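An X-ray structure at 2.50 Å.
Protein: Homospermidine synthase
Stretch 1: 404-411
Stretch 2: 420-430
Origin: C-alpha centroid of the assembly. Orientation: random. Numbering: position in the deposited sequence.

Stretch 1, residues 404-411: IIWAIEHP
Stretch 2 (420-430) EVDHQYIIDIA

Two helices of one chain meet here through a small, mostly apolar contact that buries 356 Å² in total, both sides summed. Residues 404-408 are the end of a helix that begins earlier; Glu 409 (phi/psi -91/8) is the first to leave helical geometry, and His 410 (-146/57) and Pro 411 (-69/-13) continue as loop. In the second stretch Val 421 is extended (-107/143), Asp 422 is the N-cap, and 423-430 is helical. The axes run at 130° between their N-to-C directions and approach to 10.6 Å, a spacing that leaves room for large side chains. The register is set by CA pairs Trp 406-Ile 426 at 7.6 Å and Ile 405-Ile 429 at 8.9 Å.

Trp 406 and Tyr 425 form the centre. The CA-to-CB bond of Trp 406 points sideways relative to the second stretch, and chi1 t (-176°) with chi2 83° brings its indole edge to the face of Tyr 425, which points toward the first stretch with chi1 180° and chi2 108°. The planes stand at 89°, with 4.7 Å between the centroids of the indole five-membered ring and the phenol ring; Trp 406 CD1 lies 3.4 Å from Tyr 425 CE2. Val 421, chi1 t (-174°), covers one indole face: its CG1 sits 3.6 Å from the centroid of the five-membered ring, 9° off the normal. The beta-branched valine suits this place, since CG1, one of its two methyls, can sit over the ring face. Ile 426 starts sideways, but chi1 -97°, between wells, and chi2 p (56°) bring CD1 to 4.1 Å from Trp 406 CB.

Farther along, Ile 405 and Ile 429 both point across and share the extended mt rotamer, placing Ile 405 CD1 3.7 Å from Ile 429 CG2. Their branched, apolar chains fill this part of the contact without asking for polar partners.

The Tyr 425 hydroxyl reaches the polar end of the first helix. Tyr 425 OH lies 3.4 Å from Ile 405 O, at best a weak hydrogen bond, and 2.8 Å from Glu 409 OE1; the proton's acceptor is not settled. Glu 409 adopts chi1 p (63°), chi2 t (172°) and chi3 67°, which folds its carboxylate toward this hydroxyl.

Local bonds steady the frame. His 410, chi1 m (-58°) and chi2 102°, turns back so that ND1 donates to Trp 406 O at 2.8 Å, while its ring edge passes Tyr 425, CE1 to CE1 4.3 Å. Asp 422, chi1 t, caps the second helix by accepting at OD2 a weak 3.4 Å bond from Tyr 425 N.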

# COMPACT_ATOMS: atom_id res chain seq x y z
N ILE A 404 3.55 18.48 31.18
CA ILE A 404 4.66 18.90 32.02
C ILE A 404 4.24 20.11 32.86
O ILE A 404 4.51 20.16 34.06
CB ILE A 404 5.93 19.26 31.17
CG1 ILE A 404 6.50 18.00 30.51
CG2 ILE A 404 7.00 19.93 32.04
CD1 ILE A 404 7.71 18.24 29.59
N ILE A 405 3.57 21.07 32.24
CA ILE A 405 3.12 22.24 32.97
C ILE A 405 2.11 21.86 34.03
O ILE A 405 2.08 22.45 35.11
CB ILE A 405 2.47 23.28 32.03
CG1 ILE A 405 3.47 23.71 30.96
CG2 ILE A 405 2.01 24.49 32.85
CD1 ILE A 405 2.84 24.47 29.82
N TRP A 406 1.27 20.87 33.73
CA TRP A 406 0.25 20.42 34.66
C TRP A 406 0.88 19.83 35.91
O TRP A 406 0.49 20.15 37.03
CB TRP A 406 -0.66 19.37 34.02
CG TRP A 406 -1.80 18.95 34.90
CD1 TRP A 406 -3.00 19.59 35.07
CD2 TRP A 406 -1.83 17.82 35.79
NE1 TRP A 406 -3.76 18.94 36.00
CE2 TRP A 406 -3.07 17.85 36.46
CE3 TRP A 406 -0.93 16.79 36.09
CZ2 TRP A 406 -3.44 16.89 37.41
CZ3 TRP A 406 -1.29 15.83 37.04
CH2 TRP A 406 -2.54 15.89 37.69
N ALA A 407 1.87 18.97 35.70
CA ALA A 407 2.55 18.31 36.81
C ALA A 407 3.25 19.31 37.73
O ALA A 407 3.25 19.13 38.94
CB ALA A 407 3.53 17.28 36.27
N ILE A 408 3.86 20.34 37.16
CA ILE A 408 4.55 21.33 37.98
C ILE A 408 3.63 22.00 39.01
O ILE A 408 4.02 22.21 40.15
CB ILE A 408 5.22 22.42 37.09
CG1 ILE A 408 6.34 21.78 36.27
CG2 ILE A 408 5.76 23.55 37.96
CD1 ILE A 408 6.99 22.71 35.28
N GLU A 409 2.40 22.33 38.62
CA GLU A 409 1.51 22.96 39.58
C GLU A 409 0.67 21.94 40.35
O GLU A 409 -0.24 22.30 41.10
CB GLU A 409 0.63 24.00 38.89
CG GLU A 409 -0.32 23.46 37.85
CD GLU A 409 -1.29 24.52 37.36
OE1 GLU A 409 -0.83 25.48 36.69
OE2 GLU A 409 -2.50 24.39 37.63
N HIS A 410 0.99 20.67 40.16
CA HIS A 410 0.34 19.55 40.83
C HIS A 410 1.43 18.50 41.02
O HIS A 410 1.30 17.37 40.58
CB HIS A 410 -0.78 18.96 39.96
CG HIS A 410 -1.84 19.94 39.58
ND1 HIS A 410 -1.91 20.52 38.33
CD2 HIS A 410 -2.89 20.43 40.28
CE1 HIS A 410 -2.95 21.33 38.28
NE2 HIS A 410 -3.56 21.30 39.45
N PRO A 411 2.52 18.87 41.71
CA PRO A 411 3.66 17.98 41.97
C PRO A 411 3.46 16.80 42.91
O PRO A 411 4.30 15.91 42.96
CB PRO A 411 4.72 18.95 42.48
CG PRO A 411 3.92 19.92 43.27
CD PRO A 411 2.74 20.18 42.35
N GLU A 420 -7.21 10.96 34.34
CA GLU A 420 -7.39 11.63 35.62
C GLU A 420 -7.05 13.12 35.57
O GLU A 420 -7.06 13.80 36.60
CB GLU A 420 -6.54 10.96 36.68
CG GLU A 420 -6.92 9.52 36.98
CD GLU A 420 -5.81 8.78 37.69
OE1 GLU A 420 -4.84 8.37 37.02
OE2 GLU A 420 -5.89 8.62 38.93
N VAL A 421 -6.73 13.63 34.38
CA VAL A 421 -6.38 15.04 34.23
C VAL A 421 -7.50 15.83 33.55
O VAL A 421 -8.17 15.32 32.64
CB VAL A 421 -5.08 15.18 33.39
CG1 VAL A 421 -4.63 16.64 33.34
CG2 VAL A 421 -4.00 14.30 33.99
N ASP A 422 -7.70 17.07 33.99
CA ASP A 422 -8.74 17.94 33.45
C ASP A 422 -8.46 18.26 31.98
O ASP A 422 -7.49 18.95 31.66
CB ASP A 422 -8.81 19.23 34.28
CG ASP A 422 -9.85 20.21 33.77
OD1 ASP A 422 -10.98 19.76 33.46
OD2 ASP A 422 -9.54 21.41 33.70
N HIS A 423 -9.31 17.77 31.09
CA HIS A 423 -9.12 17.96 29.66
C HIS A 423 -8.99 19.42 29.20
O HIS A 423 -8.13 19.74 28.38
CB HIS A 423 -10.24 17.25 28.89
CG HIS A 423 -11.59 17.84 29.14
ND1 HIS A 423 -12.20 17.79 30.37
CD2 HIS A 423 -12.41 18.55 28.33
CE1 HIS A 423 -13.34 18.45 30.32
NE2 HIS A 423 -13.49 18.93 29.10
N GLN A 424 -9.82 20.31 29.75
CA GLN A 424 -9.80 21.72 29.38
C GLN A 424 -8.45 22.38 29.69
O GLN A 424 -7.96 23.21 28.92
CB GLN A 424 -10.94 22.46 30.10
CG GLN A 424 -11.06 23.93 29.75
CD GLN A 424 -12.12 24.66 30.57
OE1 GLN A 424 -12.08 25.89 30.72
NE2 GLN A 424 -13.09 23.91 31.11
N TYR A 425 -7.85 22.00 30.81
CA TYR A 425 -6.56 22.55 31.20
C TYR A 425 -5.52 22.20 30.13
O TYR A 425 -4.79 23.06 29.64
CB TYR A 425 -6.13 21.95 32.53
CG TYR A 425 -4.80 22.42 33.06
CD1 TYR A 425 -4.74 23.28 34.16
CD2 TYR A 425 -3.59 21.95 32.51
CE1 TYR A 425 -3.52 23.64 34.72
CE2 TYR A 425 -2.37 22.31 33.07
CZ TYR A 425 -2.34 23.16 34.17
OH TYR A 425 -1.14 23.49 34.76
N ILE A 426 -5.47 20.92 29.78
CA ILE A 426 -4.52 20.44 28.79
C ILE A 426 -4.82 21.03 27.42
O ILE A 426 -3.94 21.63 26.81
CB ILE A 426 -4.48 18.87 28.74
CG1 ILE A 426 -3.33 18.34 29.60
CG2 ILE A 426 -4.22 18.36 27.33
CD1 ILE A 426 -3.34 18.78 31.01
N ILE A 427 -6.05 20.87 26.94
CA ILE A 427 -6.43 21.38 25.63
C ILE A 427 -6.18 22.87 25.41
O ILE A 427 -5.81 23.27 24.30
CB ILE A 427 -7.91 21.11 25.32
CG1 ILE A 427 -8.18 19.61 25.33
CG2 ILE A 427 -8.27 21.71 23.97
CD1 ILE A 427 -7.34 18.84 24.34
N ASP A 428 -6.38 23.68 26.44
CA ASP A 428 -6.18 25.12 26.34
C ASP A 428 -4.71 25.50 26.20
O ASP A 428 -4.39 26.58 25.70
CB ASP A 428 -6.77 25.84 27.56
CG ASP A 428 -8.29 25.93 27.52
OD1 ASP A 428 -8.85 26.11 26.41
OD2 ASP A 428 -8.92 25.84 28.59
N ILE A 429 -3.82 24.62 26.65
CA ILE A 429 -2.40 24.91 26.55
C ILE A 429 -1.83 24.41 25.24
O ILE A 429 -0.98 25.06 24.62
CB ILE A 429 -1.61 24.25 27.71
CG1 ILE A 429 -2.14 24.78 29.05
CG2 ILE A 429 -0.12 24.51 27.54
CD1 ILE A 429 -1.42 24.23 30.27
N ALA A 430 -2.33 23.26 24.80
CA ALA A 430 -1.87 22.61 23.57
C ALA A 430 -2.49 23.17 22.29
O ALA A 430 -1.87 23.15 21.24
CB ALA A 430 -2.15 21.12 23.66